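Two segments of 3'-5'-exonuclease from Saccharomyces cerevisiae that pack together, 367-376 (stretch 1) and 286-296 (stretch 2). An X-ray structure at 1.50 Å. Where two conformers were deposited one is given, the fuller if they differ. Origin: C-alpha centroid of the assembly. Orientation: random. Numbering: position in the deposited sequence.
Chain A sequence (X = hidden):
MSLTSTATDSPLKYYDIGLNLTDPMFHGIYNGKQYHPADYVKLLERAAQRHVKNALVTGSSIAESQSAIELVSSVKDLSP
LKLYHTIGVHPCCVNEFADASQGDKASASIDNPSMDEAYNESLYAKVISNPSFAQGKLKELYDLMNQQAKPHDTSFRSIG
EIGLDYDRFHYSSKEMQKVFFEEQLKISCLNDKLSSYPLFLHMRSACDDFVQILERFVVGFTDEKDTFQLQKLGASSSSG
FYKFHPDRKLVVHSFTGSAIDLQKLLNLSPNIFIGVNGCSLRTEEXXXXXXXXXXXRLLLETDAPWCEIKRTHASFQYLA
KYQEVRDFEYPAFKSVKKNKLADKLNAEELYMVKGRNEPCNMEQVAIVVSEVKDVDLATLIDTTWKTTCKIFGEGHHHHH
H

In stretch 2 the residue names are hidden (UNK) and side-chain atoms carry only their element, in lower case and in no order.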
# COMPACT_ATOMS: atom_id res chain seq x y z
N ILE A 367 18.51 0.79 5.05
CA ILE A 367 19.65 0.66 5.99
C ILE A 367 19.27 -0.30 7.10
O ILE A 367 20.02 -1.23 7.44
CB ILE A 367 20.01 2.02 6.61
CG1 ILE A 367 20.80 2.84 5.59
CG2 ILE A 367 20.82 1.85 7.91
CD1 ILE A 367 20.85 4.34 5.95
N VAL A 368 18.10 -0.10 7.69
CA VAL A 368 17.69 -0.96 8.80
C VAL A 368 17.57 -2.42 8.36
O VAL A 368 18.07 -3.33 9.03
CB VAL A 368 16.37 -0.46 9.42
CG1 VAL A 368 15.84 -1.45 10.46
CG2 VAL A 368 16.55 0.94 10.02
N VAL A 369 16.90 -2.66 7.23
CA VAL A 369 16.68 -4.03 6.78
C VAL A 369 18.02 -4.71 6.47
O VAL A 369 18.22 -5.87 6.81
CB VAL A 369 15.70 -4.06 5.58
CG1 VAL A 369 15.63 -5.46 4.96
CG2 VAL A 369 14.30 -3.62 6.03
N SER A 370 18.94 -3.96 5.86
CA SER A 370 20.24 -4.51 5.51
C SER A 370 21.02 -4.92 6.77
O SER A 370 21.63 -6.00 6.80
CB SER A 370 21.03 -3.52 4.66
OG SER A 370 21.53 -2.46 5.45
N GLU A 371 20.98 -4.09 7.81
CA GLU A 371 21.68 -4.40 9.05
C GLU A 371 21.04 -5.58 9.78
O GLU A 371 21.73 -6.48 10.28
CB GLU A 371 21.75 -3.16 9.96
CG GLU A 371 22.68 -2.08 9.42
CD GLU A 371 24.15 -2.46 9.55
OE1 GLU A 371 24.54 -2.92 10.64
OE2 GLU A 371 24.89 -2.30 8.57
N VAL A 372 19.71 -5.59 9.83
CA VAL A 372 18.98 -6.68 10.49
C VAL A 372 19.28 -8.03 9.83
O VAL A 372 19.48 -9.03 10.51
CB VAL A 372 17.46 -6.39 10.50
CG1 VAL A 372 16.68 -7.63 10.88
CG2 VAL A 372 17.15 -5.25 11.46
N LYS A 373 19.30 -8.04 8.50
CA LYS A 373 19.49 -9.29 7.75
C LYS A 373 20.95 -9.64 7.50
O LYS A 373 21.24 -10.73 6.98
CB LYS A 373 18.80 -9.18 6.40
CG LYS A 373 17.32 -9.30 6.46
CD LYS A 373 16.78 -9.21 5.04
CE LYS A 373 15.56 -10.07 4.86
NZ LYS A 373 15.83 -11.52 5.03
N ASP A 374 21.86 -8.74 7.84
CA ASP A 374 23.28 -8.93 7.54
C ASP A 374 23.47 -9.21 6.03
O ASP A 374 24.15 -10.16 5.62
CB ASP A 374 23.88 -10.05 8.41
CG ASP A 374 25.39 -10.10 8.33
OD1 ASP A 374 26.03 -9.07 8.01
OD2 ASP A 374 25.94 -11.20 8.58
N VAL A 375 22.81 -8.38 5.23
CA VAL A 375 22.93 -8.39 3.78
C VAL A 375 23.51 -7.04 3.46
O VAL A 375 23.02 -6.03 3.95
CB VAL A 375 21.54 -8.54 3.10
CG1 VAL A 375 21.64 -8.41 1.57
CG2 VAL A 375 20.91 -9.88 3.46
N ASP A 376 24.60 -7.03 2.69
CA ASP A 376 25.19 -5.80 2.17
C ASP A 376 24.12 -4.81 1.65
O ASP A 376 23.22 -5.20 0.91
CB ASP A 376 26.15 -6.18 1.04
CG ASP A 376 26.70 -4.98 0.32
OD1 ASP A 376 27.53 -4.26 0.91
OD2 ASP A 376 26.29 -4.74 -0.83
N UNK A 286 9.65 -7.36 15.95
CA UNK A 286 9.49 -6.98 14.53
C UNK A 286 10.77 -7.25 13.73
O UNK A 286 10.72 -7.77 12.61
c UNK A 286 7.81 -5.05 14.86
o UNK A 286 7.65 -3.91 15.31
n UNK A 286 6.80 -5.91 14.71
c UNK A 286 9.19 -5.48 14.38
N UNK A 287 11.93 -6.85 14.26
CA UNK A 287 13.17 -7.04 13.54
C UNK A 287 13.47 -8.53 13.32
O UNK A 287 13.92 -8.92 12.25
c UNK A 287 14.35 -6.36 14.26
c UNK A 287 13.96 -4.05 13.27
c UNK A 287 15.53 -4.40 15.21
c UNK A 287 14.24 -4.85 14.54
N UNK A 288 13.18 -9.35 14.34
CA UNK A 288 13.39 -10.80 14.26
C UNK A 288 12.51 -11.42 13.19
O UNK A 288 12.92 -12.36 12.50
c UNK A 288 13.11 -11.45 15.61
N UNK A 289 11.30 -10.89 13.06
CA UNK A 289 10.38 -11.38 12.05
C UNK A 289 10.88 -10.97 10.67
O UNK A 289 10.94 -11.80 9.77
c UNK A 289 8.40 -11.40 13.63
c UNK A 289 8.94 -10.88 12.30
c UNK A 289 8.01 -11.34 11.18
N UNK A 290 11.25 -9.70 10.50
CA UNK A 290 11.80 -9.23 9.22
C UNK A 290 13.01 -10.05 8.76
O UNK A 290 13.16 -10.33 7.56
c UNK A 290 10.77 -6.95 9.27
c UNK A 290 12.09 -7.70 9.29
c UNK A 290 12.98 -7.23 8.15
N UNK A 291 13.86 -10.47 9.70
CA UNK A 291 15.05 -11.25 9.36
C UNK A 291 14.66 -12.55 8.66
O UNK A 291 15.44 -13.06 7.85
c UNK A 291 15.90 -11.53 10.60
c UNK A 291 17.29 -12.07 10.28
c UNK A 291 18.17 -12.09 11.52
c UNK A 291 19.53 -12.67 11.20
n UNK A 291 20.36 -12.82 12.44
N UNK A 292 13.46 -13.06 8.96
CA UNK A 292 12.97 -14.33 8.40
C UNK A 292 12.29 -14.21 7.04
O UNK A 292 11.97 -15.22 6.40
c UNK A 292 12.69 -15.41 10.70
c UNK A 292 11.69 -15.83 11.76
c UNK A 292 12.03 -15.03 9.37
n UNK A 292 12.05 -16.85 12.54
o UNK A 292 10.62 -15.23 11.89
N UNK A 293 12.04 -12.98 6.59
CA UNK A 293 11.46 -12.80 5.25
C UNK A 293 12.51 -13.11 4.18
O UNK A 293 13.57 -12.48 4.16
c UNK A 293 10.96 -11.35 5.03
c UNK A 293 10.33 -11.24 3.63
c UNK A 293 9.71 -9.40 6.15
c UNK A 293 9.96 -10.92 6.10
N UNK A 294 12.23 -14.05 3.26
CA UNK A 294 13.22 -14.28 2.19
C UNK A 294 13.53 -12.98 1.46
O UNK A 294 12.61 -12.24 1.08
c UNK A 294 11.58 -16.04 2.22
c UNK A 294 11.06 -14.94 3.13
c UNK A 294 12.52 -15.27 1.27
N UNK A 295 14.82 -12.69 1.28
CA UNK A 295 15.22 -11.37 0.81
C UNK A 295 14.59 -10.98 -0.54
O UNK A 295 14.20 -9.83 -0.73
c UNK A 295 17.22 -9.90 0.25
c UNK A 295 16.76 -11.26 0.80
o UNK A 295 17.22 -11.42 2.14
N UNK A 296 14.46 -11.94 -1.45
CA UNK A 296 13.83 -11.66 -2.74
C UNK A 296 12.30 -11.55 -2.69
O UNK A 296 11.65 -11.24 -3.70
c UNK A 296 13.45 -13.97 -3.82
o UNK A 296 14.54 -14.67 -1.79
c UNK A 296 14.27 -12.69 -3.79
o UNK A 296 13.29 -16.14 -2.85
c UNK A 296 13.79 -14.99 -2.73

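Position 286 carries two carbons, the second bearing one oxygen and one nitrogen, and lies beyond reach of stretch 1; a short amide of this kind is Asn286. At 287 four carbons fork at the second; the CA-to-CB bond points toward the other helix, one terminal carbon lying 3.9 Å from Val372 CG2. The fork identifies Leu287, and that carbon, CD2, also lies 4.3 Å from Val368 CG1. A single carbon at 288, directed away from stretch 1, makes this Ala288. Position 289 has one carbon carrying two more, and its CA-to-CB bond likewise points away, into buried surroundings; it is Val289.

The same three-carbon pattern recurs at 290, but here the CA-to-CB bond points toward stretch 1, with a methyl 4.4 Å from Val369 CG2. Threonine would have a similar outline, but both branches are carbon, so the residue is Val290. Position 291 extends four carbons in a row to a nitrogen, and its chain passes Val372, with CB 4.0 Å from Val372 CG1. This is Lys291; all four of its chi angles are t, and its CD lies 3.5 Å from Val372 O. At 292 the CA-to-CB bond points away, and three carbons, the third holding an oxygen and a nitrogen, make no contact with stretch 1; this is Gln292.

At 293 four carbons fork at the first, one arm being two carbons long, which gives Ile293; its main contribution is its carbonyl, as Lys373 NZ donates a hydrogen bond of 2.6 Å to Ile293 O. Three carbons at 294 close a ring onto the backbone nitrogen, the mark of Pro294. Position 295 has one carbon carrying an oxygen and a carbon, and its CA-to-CB bond points toward stretch 1, its oxygen 4.2 Å from Val375 CG2. This is Thr295. Finally, 296 has three carbons, the third bearing two oxygens, and does not reach stretch 1: Glu296.

The two helices cross at 76°, their axes approaching to 9.3 Å, so side-chain packing is confined to a compact patch. Val368, Val369 and Val372 meet Leu287 and Val290 there, and the Val372 methyl CG1 also comes within 3.3 Å of Leu287 O. Beside this apolar patch, Lys373 reaches across to the stretch from 291 to 295. Its CB leaves sideways, but the chain brings its ammonium group to two backbone carbonyls and a hydroxyl: besides the bond to Ile293 O, Lys373 NZ donates to Lys291 O at 3.2 Å and, weakly, to Thr295 OG1 at 3.2 Å. One ammonium group thus links Lys291, Ile293 and Thr295, the last of them weakly, complementing the apolar packing between the helices.

Stretch 2 286-296: NLAVVKQIPTE
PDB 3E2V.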